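Probable AP endonuclease (African swine fever virus, PDB 6KI3) probably repairs DNA by cleaving the phosphodiester backbone on the 5' side of abasic sites with a three-zinc centre, and trims mismatched 3' ends as an exonuclease. Local coordinates at residues S46-I51 / I274-L279; D184-W189 / D236-L241. All coordinates share one frame; numbering follows the deposited sequence.

Interaction 1 of 2, residues S46-I51 / I274-L279; sequences SAQVFI and ILERNL. With ZN (zinc ion), chain J; nucleotides of chain C.
Gln48 and Ile274 meet inside a TIM barrel, on two strands that do not pair with each other, and Glu276 carries the contact on to the zinc centre. The close packing lies at its foot. Ile274 sets its CD1 against Ser46, 3.3 Å from OG, while its CG2 rests on CB of Gln48 at 3.7 Å. Beyond this packing Gln48 runs extended, CG anti to its backbone N (chi1 -179°), and its NE2 donates to OE1 of Glu276 at 3.1 Å, meeting the carboxylate from above its plane; amide and carboxylate stand nearly perpendicular. His223 holds the other end of the amide, OE1. The other oxygen of Glu276, OE2, binds zinc of chain J at 2.3 Å and accepts from Asn225. Past Glu276 the segments diverge around the DNA: CE2 of Phe50 lies 3.5 Å from C2' of the abasic-site analogue 3DR1 of chain C, and the exposed Asn278 donates from ND2 a hydrogen bond to OP1 of DC2 of chain C. Strand 6-10 lies between strands 46-49 and 272-275, pairing in parallel with both; strand 79-83 flanks 46-49 on its other edge, and helix 282-300 packs behind Leu275.

Interaction 2 of 2, residues D184-W189 / D236-L241; sequences DTAHIW and DRHASL. With ZN (zinc ion), chain I; ZN (zinc ion), chain J; nucleotides of chain C; nucleotides of chain B.
Zinc of chain I draws the start of helix 185-190 and the loop entering strand 238-239 together, with His187, Asp236 and His238 as protein ligands. From CB, His187 turns CG anti to its carbonyl carbon (chi1 -67°). Its ring then lies with one face over CG of Asp184, 3.5 Å from the plane; ND1 is held by the carbonyl O of Thr148, CD2 lies 3.3 Å from OD1 of Asp236, CE1 lies near OP2 of 3DR1 of chain C, and NE2 ends on the zinc at 2.1 Å. The ND1 bond fixes the ring and probably makes NE2 a better donor. Asp236 binds through OD2 at 2.0 Å, its carboxylate almost perpendicular to the His187 ring, and His238 through NE2, the two imidazoles meeting rim to rim. OP2 and OP3 of 3DR1 fill two further positions, so the site grips the 5'-phosphate. Asp184 caps the helix weakly through OD1 while its OD2 binds zinc of chain J; OD2 lies 2.8 Å from OP2 of 3DR1, which bridges both zincs. Strand 220-227 lies beneath Ala186 and pairs antiparallel with strand 238-239; strand 179-184 leads into the helix, and helix 258-269 packs on Thr185 and Leu241.

Overall arrangement
Both contacts are buried at the zinc centre of one barrel, yet they differ in how they hold. Interaction 1 spans the barrel interior, closing a long loop of chain within which interaction 2 is nested, and mixes apolar packing with one amide-carboxylate bond. Interaction 2 lies where a helix start meets a loop and short strand, and depends on metal coordination, with Arg237 lying against DC8 of chain B. The two meet at zinc of chain J, where Glu276 OE2 and Asp184 OD2 come within 2.9 Å, a like-charge approach the metal presumably offsets. A probable hydrogen bond from His238 ND1 to Glu276 O also joins them.

Interaction 1 of 2, residues S46-I51 / I274-L279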
# COMPACT_ATOMS: atom_id res chain seq x y z
N SER A 46 -1.89 11.28 2.61
CA SER A 46 -2.08 9.89 3.02
C SER A 46 -0.91 9.45 3.88
O SER A 46 0.10 10.16 4.02
CB SER A 46 -2.25 8.96 1.81
OG SER A 46 -1.06 8.90 1.04
N ALA A 47 -1.05 8.26 4.47
CA ALA A 47 -0.01 7.65 5.29
C ALA A 47 -0.37 6.19 5.49
O ALA A 47 -1.52 5.78 5.29
CB ALA A 47 0.14 8.36 6.64
N GLN A 48 0.62 5.39 5.82
CA GLN A 48 0.46 3.98 6.13
C GLN A 48 1.16 3.60 7.46
O GLN A 48 2.25 3.99 7.71
CB GLN A 48 0.94 3.11 4.99
CG GLN A 48 0.78 1.63 5.23
CD GLN A 48 1.18 0.79 4.03
OE1 GLN A 48 0.42 0.61 3.13
NE2 GLN A 48 2.36 0.29 4.05
N VAL A 49 0.50 2.83 8.29
CA VAL A 49 1.04 2.44 9.59
C VAL A 49 0.70 0.98 9.86
O VAL A 49 -0.21 0.40 9.26
CB VAL A 49 0.50 3.32 10.74
CG1 VAL A 49 1.04 4.74 10.63
CG2 VAL A 49 -1.02 3.32 10.74
N PHE A 50 1.46 0.39 10.78
CA PHE A 50 1.13 -0.90 11.38
C PHE A 50 0.44 -0.63 12.71
O PHE A 50 1.04 -0.04 13.61
CB PHE A 50 2.37 -1.76 11.60
CG PHE A 50 2.96 -2.33 10.34
CD1 PHE A 50 2.31 -3.33 9.64
CD2 PHE A 50 4.20 -1.89 9.89
CE1 PHE A 50 2.86 -3.86 8.49
CE2 PHE A 50 4.75 -2.42 8.74
CZ PHE A 50 4.09 -3.41 8.04
N ILE A 51 -0.81 -1.07 12.84
CA ILE A 51 -1.46 -1.06 14.15
C ILE A 51 -1.25 -2.37 14.89
O ILE A 51 -1.59 -2.47 16.08
CB ILE A 51 -2.97 -0.77 14.05
CG1 ILE A 51 -3.69 -1.92 13.33
CG2 ILE A 51 -3.21 0.55 13.34
CD1 ILE A 51 -5.18 -1.69 13.17
N ILE A 274 1.18 5.39 -1.64
CA ILE A 274 2.04 5.27 -0.46
C ILE A 274 3.43 4.86 -0.91
O ILE A 274 3.59 3.86 -1.62
CB ILE A 274 1.47 4.25 0.55
CG1 ILE A 274 0.03 4.60 0.92
CG2 ILE A 274 2.35 4.19 1.78
CD1 ILE A 274 -0.10 5.87 1.74
N LEU A 275 4.43 5.63 -0.49
CA LEU A 275 5.83 5.26 -0.68
C LEU A 275 6.31 4.47 0.53
O LEU A 275 6.11 4.91 1.67
CB LEU A 275 6.71 6.49 -0.89
CG LEU A 275 6.62 7.27 -2.21
CD1 LEU A 275 5.34 8.08 -2.32
CD2 LEU A 275 7.84 8.17 -2.38
N GLU A 276 6.93 3.32 0.29
CA GLU A 276 7.37 2.44 1.37
C GLU A 276 8.90 2.39 1.37
O GLU A 276 9.51 1.54 0.73
CB GLU A 276 6.77 1.04 1.19
CG GLU A 276 5.26 1.06 0.98
CD GLU A 276 4.69 -0.34 0.81
OE1 GLU A 276 4.14 -0.88 1.80
OE2 GLU A 276 4.78 -0.89 -0.30
N ARG A 277 9.49 3.26 2.15
CA ARG A 277 10.92 3.31 2.25
C ARG A 277 11.41 2.95 3.61
O ARG A 277 10.93 3.44 4.56
CB ARG A 277 11.45 4.69 1.98
CG ARG A 277 11.30 5.18 0.59
CD ARG A 277 11.97 4.37 -0.48
NE ARG A 277 11.23 4.75 -1.64
CZ ARG A 277 10.16 4.13 -2.06
NH1 ARG A 277 9.74 3.05 -1.50
NH2 ARG A 277 9.54 4.59 -3.09
N ASN A 278 12.38 2.09 3.65
CA ASN A 278 13.00 1.73 4.85
C ASN A 278 14.46 2.14 4.75
O ASN A 278 15.11 1.79 3.81
CB ASN A 278 13.02 0.22 4.96
CG ASN A 278 11.75 -0.37 5.48
OD1 ASN A 278 10.77 0.31 5.74
ND2 ASN A 278 11.75 -1.69 5.64
N LEU A 279 14.94 2.92 5.70
CA LEU A 279 16.35 3.24 5.84
C LEU A 279 16.73 3.08 7.30
O LEU A 279 15.87 3.00 8.19
CB LEU A 279 16.65 4.66 5.32
CG LEU A 279 16.66 4.78 3.79
CD1 LEU A 279 17.26 6.09 3.28
CD2 LEU A 279 17.42 3.62 3.17
ZN ZN J . 3.75 -2.92 -0.40
O5' 3DR C 1 6.42 -3.67 2.16
P 3DR C 1 5.85 -4.84 1.22
OP1 3DR C 1 4.69 -5.41 2.00
OP2 3DR C 1 5.46 -4.11 -0.04
OP3 3DR C 1 7.01 -5.80 1.07
C2' 3DR C 1 6.42 -1.26 5.85
C5' 3DR C 1 6.53 -3.84 3.57
C4' 3DR C 1 7.34 -2.68 4.13
O4' 3DR C 1 6.88 -1.47 3.54
C1' 3DR C 1 6.53 -0.51 4.54
C3' 3DR C 1 7.18 -2.55 5.64
O3' 3DR C 1 8.48 -2.42 6.23
P DC C 2 9.20 -3.69 6.91
OP1 DC C 2 10.65 -3.40 6.94
OP2 DC C 2 8.69 -4.91 6.25
O5' DC C 2 8.64 -3.68 8.41
C5' DC C 2 9.02 -2.65 9.30
C4' DC C 2 8.18 -2.70 10.56
O4' DC C 2 8.45 -3.93 11.28
C3' DC C 2 8.42 -1.57 11.55
O3' DC C 2 7.20 -1.27 12.22
C2' DC C 2 9.45 -2.18 12.50
C1' DC C 2 9.02 -3.64 12.54
N1 DC C 2 10.14 -4.59 12.77
C2 DC C 2 9.94 -5.73 13.56
O2 DC C 2 8.83 -5.93 14.06
N3 DC C 2 10.97 -6.59 13.75
C4 DC C 2 12.16 -6.34 13.19
N4 DC C 2 13.15 -7.22 13.40
C5 DC C 2 12.38 -5.19 12.38
C6 DC C 2 11.36 -4.35 12.20

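Interaction 2 of 2, residues D184-W189 / D236-L241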
# COMPACT_ATOMS: atom_id res chain seq x y z
N ASP A 184 1.33 -2.76 -5.83
CA ASP A 184 2.70 -2.46 -5.45
C ASP A 184 3.57 -2.62 -6.69
O ASP A 184 3.76 -3.73 -7.19
CB ASP A 184 3.17 -3.37 -4.31
CG ASP A 184 4.43 -2.87 -3.64
OD1 ASP A 184 5.38 -2.47 -4.35
OD2 ASP A 184 4.48 -2.86 -2.39
N THR A 185 4.10 -1.50 -7.19
CA THR A 185 4.84 -1.51 -8.45
C THR A 185 6.11 -2.36 -8.35
O THR A 185 6.48 -3.04 -9.31
CB THR A 185 5.18 -0.09 -8.88
OG1 THR A 185 5.93 0.56 -7.84
CG2 THR A 185 3.91 0.70 -9.16
N ALA A 186 6.78 -2.32 -7.20
CA ALA A 186 7.97 -3.14 -7.01
C ALA A 186 7.65 -4.63 -7.03
O ALA A 186 8.53 -5.44 -7.35
CB ALA A 186 8.66 -2.78 -5.70
N HIS A 187 6.41 -5.01 -6.72
CA HIS A 187 6.06 -6.43 -6.66
C HIS A 187 5.71 -6.98 -8.03
O HIS A 187 6.17 -8.07 -8.40
CB HIS A 187 4.90 -6.64 -5.68
CG HIS A 187 5.26 -6.36 -4.26
ND1 HIS A 187 4.40 -6.63 -3.21
CD2 HIS A 187 6.38 -5.84 -3.70
CE1 HIS A 187 4.98 -6.29 -2.07
NE2 HIS A 187 6.18 -5.81 -2.35
N ILE A 188 4.89 -6.25 -8.80
CA ILE A 188 4.57 -6.71 -10.15
C ILE A 188 5.82 -6.71 -11.02
O ILE A 188 5.95 -7.52 -11.94
CB ILE A 188 3.45 -5.85 -10.77
CG1 ILE A 188 3.92 -4.42 -11.03
CG2 ILE A 188 2.22 -5.86 -9.87
CD1 ILE A 188 2.94 -3.60 -11.84
N TRP A 189 6.76 -5.81 -10.74
CA TRP A 189 8.07 -5.86 -11.39
C TRP A 189 8.81 -7.13 -11.00
O TRP A 189 9.33 -7.85 -11.87
CB TRP A 189 8.88 -4.62 -11.02
CG TRP A 189 10.33 -4.69 -11.40
CD1 TRP A 189 11.36 -5.16 -10.64
CD2 TRP A 189 10.91 -4.27 -12.64
NE1 TRP A 189 12.54 -5.05 -11.32
CE2 TRP A 189 12.30 -4.51 -12.55
CE3 TRP A 189 10.39 -3.71 -13.81
CZ2 TRP A 189 13.17 -4.21 -13.59
CZ3 TRP A 189 11.27 -3.41 -14.85
CH2 TRP A 189 12.64 -3.67 -14.73
N ASP A 236 12.03 -9.30 -3.22
CA ASP A 236 11.49 -7.96 -2.98
C ASP A 236 12.54 -7.10 -2.30
O ASP A 236 12.88 -7.32 -1.13
CB ASP A 236 10.22 -8.05 -2.14
CG ASP A 236 9.57 -6.71 -1.92
OD1 ASP A 236 9.61 -5.87 -2.85
OD2 ASP A 236 9.02 -6.48 -0.83
N ARG A 237 13.06 -6.11 -3.03
CA ARG A 237 13.99 -5.12 -2.49
C ARG A 237 13.51 -3.74 -2.91
O ARG A 237 13.66 -3.35 -4.07
CB ARG A 237 15.42 -5.37 -2.97
CG ARG A 237 16.02 -6.69 -2.52
CD ARG A 237 16.08 -6.77 -1.00
NE ARG A 237 15.32 -7.91 -0.49
CZ ARG A 237 15.84 -9.11 -0.26
NH1 ARG A 237 15.07 -10.09 0.20
NH2 ARG A 237 17.13 -9.33 -0.47
N HIS A 238 12.94 -2.99 -1.97
CA HIS A 238 12.41 -1.67 -2.28
C HIS A 238 13.53 -0.66 -2.47
O HIS A 238 14.62 -0.78 -1.90
CB HIS A 238 11.47 -1.19 -1.17
CG HIS A 238 10.18 -1.95 -1.11
ND1 HIS A 238 9.13 -1.57 -0.29
CD2 HIS A 238 9.76 -3.05 -1.77
CE1 HIS A 238 8.13 -2.42 -0.44
NE2 HIS A 238 8.48 -3.33 -1.34
N ALA A 239 13.26 0.36 -3.29
CA ALA A 239 14.22 1.41 -3.56
C ALA A 239 13.47 2.70 -3.87
O ALA A 239 12.29 2.68 -4.24
CB ALA A 239 15.16 1.04 -4.71
N SER A 240 14.17 3.82 -3.72
CA SER A 240 13.57 5.12 -4.00
C SER A 240 13.30 5.27 -5.49
O SER A 240 13.99 4.69 -6.33
CB SER A 240 14.47 6.25 -3.51
OG SER A 240 14.48 6.31 -2.09
N LEU A 241 12.29 6.07 -5.82
CA LEU A 241 11.89 6.28 -7.20
C LEU A 241 13.06 6.83 -8.01
O LEU A 241 13.76 7.75 -7.57
CB LEU A 241 10.70 7.22 -7.28
CG LEU A 241 9.48 6.86 -6.43
CD1 LEU A 241 8.37 7.88 -6.61
CD2 LEU A 241 8.98 5.45 -6.75
ZN ZN I . 7.54 -5.12 -0.92
ZN ZN J . 3.75 -2.92 -0.40
O5' 3DR C 1 6.42 -3.67 2.16
P 3DR C 1 5.85 -4.84 1.22
OP1 3DR C 1 4.69 -5.41 2.00
OP2 3DR C 1 5.46 -4.11 -0.04
OP3 3DR C 1 7.01 -5.80 1.07
C2' 3DR C 1 6.42 -1.26 5.85
C5' 3DR C 1 6.53 -3.84 3.57
C4' 3DR C 1 7.34 -2.68 4.13
O4' 3DR C 1 6.88 -1.47 3.54
C1' 3DR C 1 6.53 -0.51 4.54
C3' 3DR C 1 7.18 -2.55 5.64
O3' 3DR C 1 8.48 -2.42 6.23
P DC B 8 18.70 -10.01 5.74
OP1 DC B 8 19.87 -9.40 5.08
OP2 DC B 8 18.56 -9.93 7.21
O5' DC B 8 17.37 -9.42 5.07
C5' DC B 8 17.14 -9.62 3.69
C4' DC B 8 15.65 -9.76 3.40
O4' DC B 8 15.15 -10.95 4.03
C3' DC B 8 14.78 -8.65 3.95
O3' DC B 8 14.64 -7.62 2.98
C2' DC B 8 13.43 -9.34 4.23
C1' DC B 8 13.75 -10.84 4.10
N1 DC B 8 13.26 -11.65 5.24
C2 DC B 8 12.14 -12.48 5.07
O2 DC B 8 11.58 -12.52 3.97
N3 DC B 8 11.70 -13.22 6.12
C4 DC B 8 12.33 -13.15 7.29
N4 DC B 8 11.86 -13.90 8.29
C5 DC B 8 13.47 -12.32 7.49
C6 DC B 8 13.89 -11.59 6.45